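Local coordinates for protein alpha-fucosidase (Bifidobacterium bifidum, PDB 2EAB) that acts as a 1,2-alpha-L-fucosidase, probably cleaving terminal fucose from glycans, this chain being the catalytic piece of a longer membrane protein, at residues I246-T256 against S265-A273; D174-Y182 against A193-K202. All coordinates share one frame; numbering follows the deposited sequence.

Contact 1: residues I246-T256 against S265-A273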
# COMPACT_ATOMS: atom_id res chain seq x y z
N ILE A 246 -18.72 23.57 -5.66
CA ILE A 246 -17.85 24.56 -5.03
C ILE A 246 -18.73 25.69 -4.51
O ILE A 246 -19.41 26.37 -5.28
CB ILE A 246 -16.79 25.14 -5.99
CG1 ILE A 246 -15.94 24.01 -6.61
CG2 ILE A 246 -15.93 26.19 -5.27
CD1 ILE A 246 -14.80 24.48 -7.50
N LYS A 247 -18.72 25.86 -3.19
CA LYS A 247 -19.44 26.94 -2.53
C LYS A 247 -18.44 28.03 -2.16
O LYS A 247 -17.47 27.78 -1.45
CB LYS A 247 -20.15 26.40 -1.28
CG LYS A 247 -21.01 27.42 -0.54
CD LYS A 247 -21.60 26.79 0.71
CE LYS A 247 -22.54 27.75 1.44
NZ LYS A 247 -23.77 28.04 0.66
N VAL A 248 -18.69 29.24 -2.67
CA VAL A 248 -17.78 30.37 -2.48
C VAL A 248 -18.31 31.30 -1.39
O VAL A 248 -19.40 31.87 -1.53
CB VAL A 248 -17.56 31.15 -3.80
CG1 VAL A 248 -16.57 32.28 -3.61
CG2 VAL A 248 -17.09 30.21 -4.91
N VAL A 249 -17.55 31.44 -0.31
CA VAL A 249 -17.97 32.26 0.83
C VAL A 249 -17.04 33.46 1.02
O VAL A 249 -15.87 33.31 1.38
CB VAL A 249 -18.06 31.42 2.14
CG1 VAL A 249 -18.64 32.26 3.28
CG2 VAL A 249 -18.90 30.17 1.93
N LEU A 250 -17.58 34.65 0.76
CA LEU A 250 -16.83 35.90 0.94
C LEU A 250 -16.75 36.27 2.41
O LEU A 250 -17.75 36.20 3.13
CB LEU A 250 -17.52 37.05 0.18
CG LEU A 250 -17.81 36.95 -1.32
CD1 LEU A 250 -18.74 38.07 -1.74
CD2 LEU A 250 -16.53 36.99 -2.14
N ASP A 251 -15.56 36.68 2.86
CA ASP A 251 -15.38 37.21 4.21
C ASP A 251 -16.23 38.46 4.42
O ASP A 251 -16.20 39.37 3.59
CB ASP A 251 -13.92 37.54 4.48
CG ASP A 251 -13.14 36.37 5.05
OD1 ASP A 251 -13.54 35.21 4.82
OD2 ASP A 251 -12.13 36.62 5.73
N ASN A 252 -16.97 38.48 5.52
CA ASN A 252 -17.78 39.64 5.94
C ASN A 252 -18.74 40.15 4.87
O ASN A 252 -19.23 41.29 4.94
CB ASN A 252 -16.87 40.78 6.43
CG ASN A 252 -15.82 40.32 7.44
OD1 ASN A 252 -16.15 39.75 8.48
ND2 ASN A 252 -14.55 40.56 7.12
N GLY A 253 -19.02 39.31 3.87
CA GLY A 253 -19.82 39.70 2.71
C GLY A 253 -19.16 40.77 1.87
O GLY A 253 -19.82 41.43 1.06
N GLU A 254 -17.85 40.94 2.05
CA GLU A 254 -17.07 41.96 1.36
C GLU A 254 -16.58 41.45 0.01
O GLU A 254 -15.89 40.43 -0.07
CB GLU A 254 -15.90 42.43 2.21
CG GLU A 254 -16.31 43.22 3.46
CD GLU A 254 -15.13 43.68 4.29
OE1 GLU A 254 -15.36 44.23 5.39
OE2 GLU A 254 -13.96 43.50 3.86
N GLY A 255 -16.93 42.18 -1.04
CA GLY A 255 -16.66 41.75 -2.41
C GLY A 255 -17.95 41.39 -3.12
O GLY A 255 -19.03 41.41 -2.51
N THR A 256 -17.84 41.06 -4.40
CA THR A 256 -19.00 40.71 -5.21
C THR A 256 -18.83 39.32 -5.81
O THR A 256 -17.77 38.98 -6.34
CB THR A 256 -19.25 41.75 -6.32
OG1 THR A 256 -19.34 43.06 -5.74
CG2 THR A 256 -20.54 41.45 -7.09
N SER A 265 -18.81 28.99 -14.53
CA SER A 265 -17.84 29.42 -13.53
C SER A 265 -18.43 30.49 -12.61
O SER A 265 -19.51 31.03 -12.87
CB SER A 265 -16.58 29.96 -14.21
OG SER A 265 -16.88 31.10 -14.99
N LEU A 266 -17.72 30.77 -11.53
CA LEU A 266 -18.12 31.79 -10.57
C LEU A 266 -17.03 32.85 -10.52
O LEU A 266 -15.84 32.52 -10.52
CB LEU A 266 -18.34 31.15 -9.20
CG LEU A 266 -19.51 31.50 -8.28
CD1 LEU A 266 -20.72 32.08 -9.00
CD2 LEU A 266 -19.90 30.26 -7.48
N LYS A 267 -17.44 34.11 -10.49
CA LYS A 267 -16.50 35.23 -10.49
C LYS A 267 -16.49 35.93 -9.14
O LYS A 267 -17.54 36.35 -8.64
CB LYS A 267 -16.86 36.23 -11.60
CG LYS A 267 -15.85 37.36 -11.80
CD LYS A 267 -16.39 38.40 -12.77
CE LYS A 267 -15.36 39.47 -13.07
NZ LYS A 267 -15.89 40.50 -14.00
N VAL A 268 -15.30 36.04 -8.55
CA VAL A 268 -15.10 36.80 -7.33
C VAL A 268 -14.41 38.11 -7.71
O VAL A 268 -13.36 38.10 -8.35
CB VAL A 268 -14.23 36.02 -6.30
CG1 VAL A 268 -13.88 36.89 -5.10
CG2 VAL A 268 -14.96 34.76 -5.85
N SER A 269 -15.01 39.22 -7.31
CA SER A 269 -14.46 40.54 -7.60
C SER A 269 -14.45 41.43 -6.36
O SER A 269 -15.35 41.35 -5.53
CB SER A 269 -15.24 41.22 -8.73
OG SER A 269 -16.59 41.42 -8.36
N ASP A 270 -13.41 42.25 -6.25
CA ASP A 270 -13.30 43.28 -5.21
C ASP A 270 -13.32 42.73 -3.78
O ASP A 270 -13.79 43.40 -2.85
CB ASP A 270 -14.39 44.36 -5.39
CG ASP A 270 -14.49 44.84 -6.83
OD1 ASP A 270 -13.46 45.21 -7.41
OD2 ASP A 270 -15.62 44.85 -7.36
N ALA A 271 -12.80 41.52 -3.61
CA ALA A 271 -12.76 40.88 -2.31
C ALA A 271 -11.38 41.03 -1.66
O ALA A 271 -10.46 41.59 -2.26
CB ALA A 271 -13.13 39.40 -2.43
N LYS A 272 -11.26 40.54 -0.43
CA LYS A 272 -9.99 40.52 0.28
C LYS A 272 -9.63 39.09 0.69
O LYS A 272 -8.48 38.68 0.58
CB LYS A 272 -10.02 41.44 1.50
CG LYS A 272 -8.64 41.72 2.09
CD LYS A 272 -8.73 42.55 3.36
CE LYS A 272 -7.34 42.84 3.91
NZ LYS A 272 -7.39 43.59 5.20
N ALA A 273 -10.63 38.36 1.18
CA ALA A 273 -10.45 36.97 1.60
C ALA A 273 -11.71 36.15 1.32
O ALA A 273 -12.83 36.63 1.52
CB ALA A 273 -10.08 36.90 3.07
O HOH W 1 -13.55 39.79 1.23
O HOH W 2 -18.04 39.31 -9.30
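Strand 246-250 runs almost parallel to strand 266-269, at 14°, with the axes 9.5 Å apart. At that spacing side chains meet, not backbones. Backbone bonds form only beyond the end of strand 246-250. Asp-251 N donates to Ala-273 O at 3.0 Å. Further on, Thr-256 and Ser-269 form an antiparallel hydrogen-bonded pair. Thr-256 N reaches Ser-269 O at 2.7 Å. Ser-269 N returns a bond to Thr-256 O at 2.9 Å. One water donates to Glu-254 O and accepts from Lys-272 N. Gly-255 passes close over Ala-271, where a CB would clash.

The layered strands belong to the two facing sheets of a beta-sandwich, the first domain of this catalytic piece of a family 95 glycosidase. The chain leaves one sheet after Leu-250 and joins the other at Thr-256. Val-248 fills the interior with both methyls: CG1 meets Val-268 CG2 at 3.7 Å, and CG2 meets Leu-266 CD2 at 3.8 Å. With chi1 at -177°, CG1 lies opposite the backbone N, which splits the two methyls between these partners. Leu-250 CD2 packs on Val-268 CG1 at 4.0 Å and also touches Ala-271 CB. Leu-257 and Phe-205 line the same interior.

Asp-251 lays its carboxylate beside Ala-273, with Asp-251 OD2 3.4 Å from Ala-273 CB. OD2 also forms a salt bridge with Arg-194. With an alanine at Asp-251, the Arg-194 guanidinium would probably lose this carboxylate and the Ala-273 methyl would be less covered.

Contact 2: residues D174-Y182 against A193-K202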
# COMPACT_ATOMS: atom_id res chain seq x y z
N ASP A 174 2.99 42.85 -7.89
CA ASP A 174 2.70 44.28 -8.03
C ASP A 174 2.31 44.93 -6.69
O ASP A 174 1.33 45.67 -6.60
CB ASP A 174 1.62 44.50 -9.10
CG ASP A 174 1.50 45.95 -9.53
OD1 ASP A 174 2.54 46.63 -9.67
OD2 ASP A 174 0.36 46.41 -9.75
N GLY A 175 3.08 44.61 -5.64
CA GLY A 175 2.89 45.21 -4.32
C GLY A 175 1.94 44.49 -3.38
O GLY A 175 1.90 44.79 -2.19
N VAL A 176 1.18 43.53 -3.91
CA VAL A 176 0.17 42.81 -3.13
C VAL A 176 0.60 41.37 -2.87
O VAL A 176 1.05 40.67 -3.79
CB VAL A 176 -1.21 42.82 -3.85
CG1 VAL A 176 -2.29 42.16 -2.98
CG2 VAL A 176 -1.63 44.24 -4.22
N THR A 177 0.50 40.94 -1.62
CA THR A 177 0.76 39.55 -1.25
C THR A 177 -0.52 38.72 -1.37
O THR A 177 -1.55 39.05 -0.77
CB THR A 177 1.36 39.43 0.17
OG1 THR A 177 2.62 40.10 0.20
CG2 THR A 177 1.57 37.96 0.56
N TYR A 178 -0.44 37.64 -2.15
CA TYR A 178 -1.54 36.71 -2.31
C TYR A 178 -1.19 35.40 -1.64
O TYR A 178 -0.08 34.90 -1.81
CB TYR A 178 -1.84 36.48 -3.80
CG TYR A 178 -2.30 37.73 -4.52
CD1 TYR A 178 -3.65 38.07 -4.57
CD2 TYR A 178 -1.38 38.59 -5.13
CE1 TYR A 178 -4.08 39.22 -5.23
CE2 TYR A 178 -1.80 39.74 -5.79
CZ TYR A 178 -3.15 40.04 -5.84
OH TYR A 178 -3.56 41.19 -6.48
N THR A 179 -2.12 34.86 -0.87
CA THR A 179 -1.91 33.55 -0.25
C THR A 179 -3.02 32.57 -0.59
O THR A 179 -4.17 32.96 -0.83
CB THR A 179 -1.77 33.62 1.30
OG1 THR A 179 -3.05 33.81 1.91
CG2 THR A 179 -0.81 34.73 1.73
N ARG A 180 -2.65 31.29 -0.61
CA ARG A 180 -3.59 30.20 -0.82
C ARG A 180 -3.26 29.08 0.15
O ARG A 180 -2.09 28.80 0.43
CB ARG A 180 -3.51 29.68 -2.26
CG ARG A 180 -3.68 30.77 -3.30
CD ARG A 180 -4.06 30.20 -4.64
NE ARG A 180 -2.89 29.85 -5.43
CZ ARG A 180 -2.39 30.61 -6.40
NH1 ARG A 180 -2.95 31.76 -6.73
NH2 ARG A 180 -1.32 30.20 -7.05
N GLU A 181 -4.31 28.46 0.67
CA GLU A 181 -4.19 27.33 1.57
C GLU A 181 -5.22 26.29 1.16
O GLU A 181 -6.38 26.62 0.95
CB GLU A 181 -4.42 27.76 3.01
CG GLU A 181 -4.34 26.64 4.03
CD GLU A 181 -4.96 27.04 5.35
OE1 GLU A 181 -6.20 27.13 5.41
OE2 GLU A 181 -4.20 27.24 6.32
N TYR A 182 -4.78 25.04 1.06
CA TYR A 182 -5.65 23.94 0.66
C TYR A 182 -5.55 22.77 1.63
O TYR A 182 -4.46 22.37 2.01
CB TYR A 182 -5.26 23.42 -0.72
CG TYR A 182 -5.14 24.45 -1.81
CD1 TYR A 182 -6.26 24.87 -2.53
CD2 TYR A 182 -3.89 24.97 -2.16
CE1 TYR A 182 -6.14 25.80 -3.55
CE2 TYR A 182 -3.77 25.90 -3.18
CZ TYR A 182 -4.90 26.30 -3.87
OH TYR A 182 -4.80 27.21 -4.89
N ALA A 193 -10.36 25.65 0.23
CA ALA A 193 -9.37 26.55 -0.31
C ALA A 193 -9.58 27.93 0.31
O ALA A 193 -10.63 28.55 0.12
CB ALA A 193 -9.46 26.62 -1.82
N ARG A 194 -8.59 28.38 1.07
CA ARG A 194 -8.62 29.68 1.72
C ARG A 194 -7.72 30.62 0.92
O ARG A 194 -6.52 30.37 0.79
CB ARG A 194 -8.14 29.56 3.17
CG ARG A 194 -8.03 30.87 3.94
CD ARG A 194 -9.40 31.45 4.25
NE ARG A 194 -9.30 32.73 4.93
CZ ARG A 194 -10.32 33.56 5.13
NH1 ARG A 194 -11.53 33.26 4.69
NH2 ARG A 194 -10.12 34.72 5.76
N LEU A 195 -8.31 31.68 0.38
CA LEU A 195 -7.60 32.58 -0.53
C LEU A 195 -7.65 34.00 0.00
O LEU A 195 -8.71 34.48 0.40
CB LEU A 195 -8.23 32.52 -1.93
CG LEU A 195 -8.51 31.13 -2.51
CD1 LEU A 195 -9.36 31.22 -3.76
CD2 LEU A 195 -7.23 30.38 -2.80
N THR A 196 -6.50 34.67 0.03
CA THR A 196 -6.42 36.05 0.51
C THR A 196 -5.58 36.96 -0.38
O THR A 196 -4.70 36.50 -1.12
CB THR A 196 -5.84 36.15 1.96
OG1 THR A 196 -4.41 36.00 1.92
CG2 THR A 196 -6.45 35.10 2.89
N ALA A 197 -5.88 38.26 -0.30
CA ALA A 197 -5.00 39.31 -0.80
C ALA A 197 -4.70 40.26 0.36
O ALA A 197 -5.54 40.43 1.25
CB ALA A 197 -5.68 40.05 -1.94
N SER A 198 -3.52 40.86 0.35
CA SER A 198 -3.08 41.71 1.47
C SER A 198 -3.76 43.09 1.47
O SER A 198 -3.79 43.77 2.51
CB SER A 198 -1.56 41.88 1.46
OG SER A 198 -1.12 42.47 0.25
N LYS A 199 -4.30 43.48 0.32
CA LYS A 199 -4.97 44.77 0.18
C LYS A 199 -6.43 44.56 -0.21
O LYS A 199 -6.74 43.74 -1.08
CB LYS A 199 -4.25 45.64 -0.86
CG LYS A 199 -2.83 46.02 -0.47
CD LYS A 199 -2.16 46.91 -1.51
CE LYS A 199 -0.70 47.19 -1.15
NZ LYS A 199 -0.05 48.10 -2.13
N ALA A 200 -7.33 45.28 0.46
CA ALA A 200 -8.77 45.18 0.20
C ALA A 200 -9.10 45.46 -1.27
O ALA A 200 -8.50 46.35 -1.88
CB ALA A 200 -9.55 46.12 1.12
N GLY A 201 -10.03 44.68 -1.82
CA GLY A 201 -10.46 44.84 -3.21
C GLY A 201 -9.57 44.16 -4.23
O GLY A 201 -9.89 44.15 -5.42
N LYS A 202 -8.46 43.58 -3.78
CA LYS A 202 -7.47 43.00 -4.70
C LYS A 202 -7.65 41.51 -4.98
O LYS A 202 -6.97 40.96 -5.85
CB LYS A 202 -6.04 43.29 -4.21
CG LYS A 202 -5.64 44.77 -4.28
CD LYS A 202 -5.85 45.40 -5.66
CE LYS A 202 -4.90 44.83 -6.71
NZ LYS A 202 -5.16 45.40 -8.06
O HOH W 3 0.12 47.38 -4.83
O HOH W 4 -2.59 38.03 1.53
O HOH W 5 -4.91 34.42 -3.09
O HOH W 6 -4.63 31.63 2.34
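Thr-179 and Thr-196 face each other with matching first torsions, chi1 76° and 78°. Each OG1 sits between its own backbone N and carbonyl carbon, and the two hydroxyls meet at 2.6 Å in a hydrogen bond that either could donate. Each hydroxyl also has a water: the one at Thr-179 OG1 donates to Arg-194 O, the one at Thr-196 OG1 donates to Thr-177 O. Ser-198 has a similar torsion, 60°, which brings its OG to Thr-177 N at 2.9 Å.

The strands are the arms of an antiparallel beta hairpin. Thr-179 with Thr-196 and Glu-181 with Arg-194 are hydrogen-bonded pairs. Arg-194 N donates to Glu-181 O at 2.8 Å. On the other face, Leu-195 CD2 lies against the aliphatic part of Arg-180, 3.6 Å from Arg-180 CG. Tyr-182 CD1 touches Ala-193 CB at 3.7 Å. The Tyr-178 ring carries Val-176 CG1 over one face, near the rim. Tyr-178 CE1, at the ring edge, lies 3.4 Å from Lys-202 O.

Glu-181 OE1 hydrogen-bonds Tyr-316 and OE2 forms a salt bridge with Lys-320, both of helix 316-331. Arg-194, held by Asp-251, makes a cation-pi contact with Tyr-316. On the opposite face Leu-195 packs on Phe-205 of strand 203-208, while Glu-70 takes a salt bridge from Arg-180 and a hydrogen bond from Tyr-182. Within its sheet the hairpin lies between strands 166-173 and 273-282.

Contact 2 closes before contact 1 opens along the chain, and their centres lie about 12 Å apart. Both belong to the beta-sandwich that forms the first domain of this catalytic piece. Strands 176-185, 190-197 and 241-250 share one antiparallel sheet, while 266-271 lies in the facing one. Strand 273-282 sits between 190-197 and 241-250 and so separates the hairpin of contact 2 from the first strand of contact 1. The two also meet directly: Lys-272 O probably accepts a hydrogen bond from Ala-197 N at 2.8 Å. Contact 2 thus builds within a sheet, and contact 1 joins the two sheets. Both lie away from the calcium site, as structural packing of the domain.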